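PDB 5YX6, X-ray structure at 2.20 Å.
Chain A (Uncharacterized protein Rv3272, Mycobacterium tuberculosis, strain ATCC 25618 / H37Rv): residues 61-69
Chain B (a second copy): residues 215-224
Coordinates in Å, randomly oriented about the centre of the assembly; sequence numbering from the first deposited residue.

Chain A (61-69) PLATYFLPN
Chain B 215-224: ANQLMMHLNR

A helix can bind an irregular loop through one face, with methionine side chains supplying most of the fit, and the contact between two copies of Rv3272 is a compact example. The chain B segment is helical through most of its length; the chain A segment leaves a weakly bonded strand at A:Leu62, turns, and takes helical phi/psi from A:Thr64 to A:Pro68 without the regular bonds. A:Leu67 N nevertheless bonds to A:Ala63 O at 3.0 Å, holding the turn. The register is set by two CA–CA approaches, 6.9 Å for A:Thr64 and B:Asn216 and 9.1 Å for A:Leu62 and B:Asn223, so the chains run in opposite senses between these points. Together the stretches bury 308 Å².

B:Ala215 points toward chain A without reaching it, but B:Ala215 O accepts from B:Met219 N at 2.9 Å, an i to i+4 bond at the start of the stretch. B:Asn216 (phi/psi -63/-37, chi1 m) is directed toward the loop. Its amide is probably turned over in the model, and B:Asn216 OD1 as modelled lies 3.1 Å from A:Thr64 O; turned back, the side chain may form a hydrogen bond there. The same amide lies obliquely by the A:Tyr65 ring, whose CA-to-CB bond points away while its end, with chi1 m and chi2 -77°, comes nearer.

B:Gln217 and B:Leu218 make no contact, and the next turn brings B:Met219 to the interface. Its chi1 and chi2, both t, carry the chain out toward the loop, and chi3 p turns CE at its end: B:Met219 SD is 3.6 Å from A:Pro68 CG, whereas B:Met219 CE is 3.3 Å from A:Thr64 OG1 and 4.3 Å from A:Leu62 CD2. One thioether thus touches three residues of the loop, and it covers a threonine hydroxyl as well as carbon.

B:Met220 starts sideways, but chi1 m, chi2 m and chi3 104° bring its end nearer. B:Met220 CE lies 3.6 Å from A:Thr64 OG1 and 4.4 Å from A:Leu62 CD2. A:Thr64 (phi/psi -61/-24, chi1 t) therefore has both methionine methyls close to its hydroxyl, and A:Leu62 (-106/116, chi1 t, chi2 p) meets the same two methyls through CD2.

B:His221 and B:Leu222 stay clear of chain A. B:Asn223 (-125/-46, chi1 m, chi2 -79°) returns toward it, placing B:Asn223 ND2 4.1 Å from A:Leu62 CD2. That amide is already engaged: B:Asn223 ND2 donates to B:Met219 O at 2.9 Å, folding the side chain back along its own helix. Beyond it, B:Arg224 N bonds to B:Met220 O at 3.0 Å.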

# COMPACT_ATOMS: atom_id res chain seq x y z
N PRO A 61 -8.50 28.06 6.51
CA PRO A 61 -7.84 26.79 6.84
C PRO A 61 -8.21 25.64 5.89
O PRO A 61 -9.31 25.60 5.34
CB PRO A 61 -8.34 26.52 8.26
CG PRO A 61 -8.58 27.86 8.84
CD PRO A 61 -9.07 28.71 7.70
N LEU A 62 -7.28 24.70 5.73
CA LEU A 62 -7.46 23.56 4.83
C LEU A 62 -7.71 22.26 5.60
O LEU A 62 -6.86 21.79 6.36
CB LEU A 62 -6.24 23.42 3.92
CG LEU A 62 -6.03 22.15 3.09
CD1 LEU A 62 -7.30 21.73 2.34
CD2 LEU A 62 -4.88 22.36 2.12
N ALA A 63 -8.90 21.70 5.40
CA ALA A 63 -9.30 20.42 5.99
C ALA A 63 -8.47 19.32 5.35
O ALA A 63 -8.94 18.58 4.48
CB ALA A 63 -10.79 20.17 5.79
N THR A 64 -7.22 19.23 5.77
CA THR A 64 -6.23 18.39 5.11
C THR A 64 -6.56 16.89 5.10
O THR A 64 -6.10 16.16 4.22
CB THR A 64 -4.86 18.60 5.78
OG1 THR A 64 -3.95 17.56 5.39
CG2 THR A 64 -5.00 18.56 7.29
N TYR A 65 -7.37 16.43 6.03
CA TYR A 65 -7.74 15.02 6.03
C TYR A 65 -9.05 14.77 5.26
O TYR A 65 -9.17 13.77 4.55
CB TYR A 65 -7.84 14.48 7.46
CG TYR A 65 -6.51 14.57 8.19
CD1 TYR A 65 -5.50 13.65 7.94
CD2 TYR A 65 -6.27 15.58 9.11
CE1 TYR A 65 -4.27 13.74 8.60
CE2 TYR A 65 -5.06 15.68 9.78
CZ TYR A 65 -4.06 14.75 9.52
OH TYR A 65 -2.85 14.86 10.19
N PHE A 66 -10.01 15.68 5.40
CA PHE A 66 -11.31 15.47 4.76
C PHE A 66 -11.32 15.73 3.25
O PHE A 66 -11.80 14.91 2.48
CB PHE A 66 -12.37 16.36 5.43
CG PHE A 66 -13.74 16.17 4.84
CD1 PHE A 66 -14.53 15.10 5.23
CD2 PHE A 66 -14.23 17.05 3.88
CE1 PHE A 66 -15.78 14.90 4.69
CE2 PHE A 66 -15.48 16.86 3.33
CZ PHE A 66 -16.26 15.79 3.74
N LEU A 67 -10.81 16.88 2.84
CA LEU A 67 -10.97 17.33 1.45
C LEU A 67 -10.41 16.39 0.36
O LEU A 67 -11.09 16.16 -0.65
CB LEU A 67 -10.35 18.72 1.29
CG LEU A 67 -10.54 19.33 -0.10
CD1 LEU A 67 -11.42 20.57 0.01
CD2 LEU A 67 -9.23 19.66 -0.76
N PRO A 68 -9.19 15.86 0.53
CA PRO A 68 -8.66 15.09 -0.61
C PRO A 68 -9.40 13.78 -0.92
O PRO A 68 -9.33 13.33 -2.07
CB PRO A 68 -7.22 14.78 -0.18
CG PRO A 68 -6.91 15.73 0.90
CD PRO A 68 -8.20 15.98 1.61
N ASN A 69 -10.08 13.18 0.04
CA ASN A 69 -10.68 11.87 -0.19
C ASN A 69 -12.22 11.85 -0.25
O ASN A 69 -12.83 10.78 -0.15
CB ASN A 69 -10.22 10.88 0.88
CG ASN A 69 -8.73 10.59 0.82
OD1 ASN A 69 -8.12 10.58 -0.25
ND2 ASN A 69 -8.14 10.33 1.97
N ALA B 215 0.59 11.26 0.57
CA ALA B 215 -0.15 12.38 -0.01
C ALA B 215 -0.35 13.60 0.92
O ALA B 215 -0.12 14.73 0.49
CB ALA B 215 -1.49 11.88 -0.52
N ASN B 216 -0.76 13.39 2.17
CA ASN B 216 -0.95 14.52 3.08
C ASN B 216 0.34 15.31 3.37
O ASN B 216 0.32 16.53 3.48
CB ASN B 216 -1.60 14.07 4.40
CG ASN B 216 -3.02 13.55 4.20
OD1 ASN B 216 -3.81 14.14 3.45
ND2 ASN B 216 -3.37 12.46 4.88
N GLN B 217 1.46 14.60 3.46
CA GLN B 217 2.73 15.26 3.71
C GLN B 217 3.18 16.07 2.49
O GLN B 217 3.76 17.14 2.65
CB GLN B 217 3.81 14.24 4.06
CG GLN B 217 3.66 13.63 5.45
CD GLN B 217 2.46 12.71 5.53
OE1 GLN B 217 2.12 12.05 4.55
NE2 GLN B 217 1.82 12.65 6.69
N LEU B 218 2.93 15.56 1.29
CA LEU B 218 3.28 16.27 0.06
C LEU B 218 2.39 17.49 -0.14
O LEU B 218 2.80 18.50 -0.69
CB LEU B 218 3.15 15.37 -1.17
CG LEU B 218 4.32 14.55 -1.70
CD1 LEU B 218 5.61 14.92 -1.00
CD2 LEU B 218 4.03 13.06 -1.61
N MET B 219 1.15 17.36 0.31
CA MET B 219 0.11 18.34 0.03
C MET B 219 0.35 19.68 0.71
O MET B 219 -0.06 20.72 0.22
CB MET B 219 -1.24 17.77 0.46
CG MET B 219 -2.41 18.34 -0.26
SD MET B 219 -3.89 17.57 0.38
CE MET B 219 -3.88 18.13 2.09
N MET B 220 1.01 19.64 1.86
CA MET B 220 1.34 20.86 2.58
C MET B 220 2.28 21.77 1.78
O MET B 220 2.21 22.99 1.90
CB MET B 220 1.96 20.52 3.93
CG MET B 220 0.95 19.93 4.91
SD MET B 220 -0.51 20.97 5.14
CE MET B 220 -1.74 20.09 4.18
N HIS B 221 3.13 21.18 0.96
CA HIS B 221 4.05 21.97 0.15
C HIS B 221 3.45 22.37 -1.20
O HIS B 221 4.02 23.19 -1.91
CB HIS B 221 5.37 21.23 -0.05
CG HIS B 221 6.03 20.84 1.23
ND1 HIS B 221 6.70 21.75 2.02
CD2 HIS B 221 6.13 19.64 1.86
CE1 HIS B 221 7.18 21.13 3.09
NE2 HIS B 221 6.85 19.85 3.01
N LEU B 222 2.31 21.79 -1.55
CA LEU B 222 1.63 22.18 -2.78
C LEU B 222 0.73 23.39 -2.54
O LEU B 222 0.29 24.03 -3.50
CB LEU B 222 0.81 21.01 -3.33
CG LEU B 222 1.59 19.82 -3.91
CD1 LEU B 222 0.64 18.69 -4.23
CD2 LEU B 222 2.41 20.22 -5.14
N ASN B 223 0.48 23.71 -1.27
CA ASN B 223 -0.47 24.78 -0.93
C ASN B 223 0.11 25.88 -0.02
O ASN B 223 -0.10 27.06 -0.28
CB ASN B 223 -1.71 24.17 -0.26
CG ASN B 223 -2.51 23.27 -1.19
OD1 ASN B 223 -3.28 23.75 -2.03
ND2 ASN B 223 -2.34 21.96 -1.06
N ARG B 224 0.82 25.50 1.04
CA ARG B 224 1.32 26.47 2.01
C ARG B 224 2.71 26.92 1.61
O ARG B 224 2.93 27.26 0.45
CB ARG B 224 1.34 25.89 3.43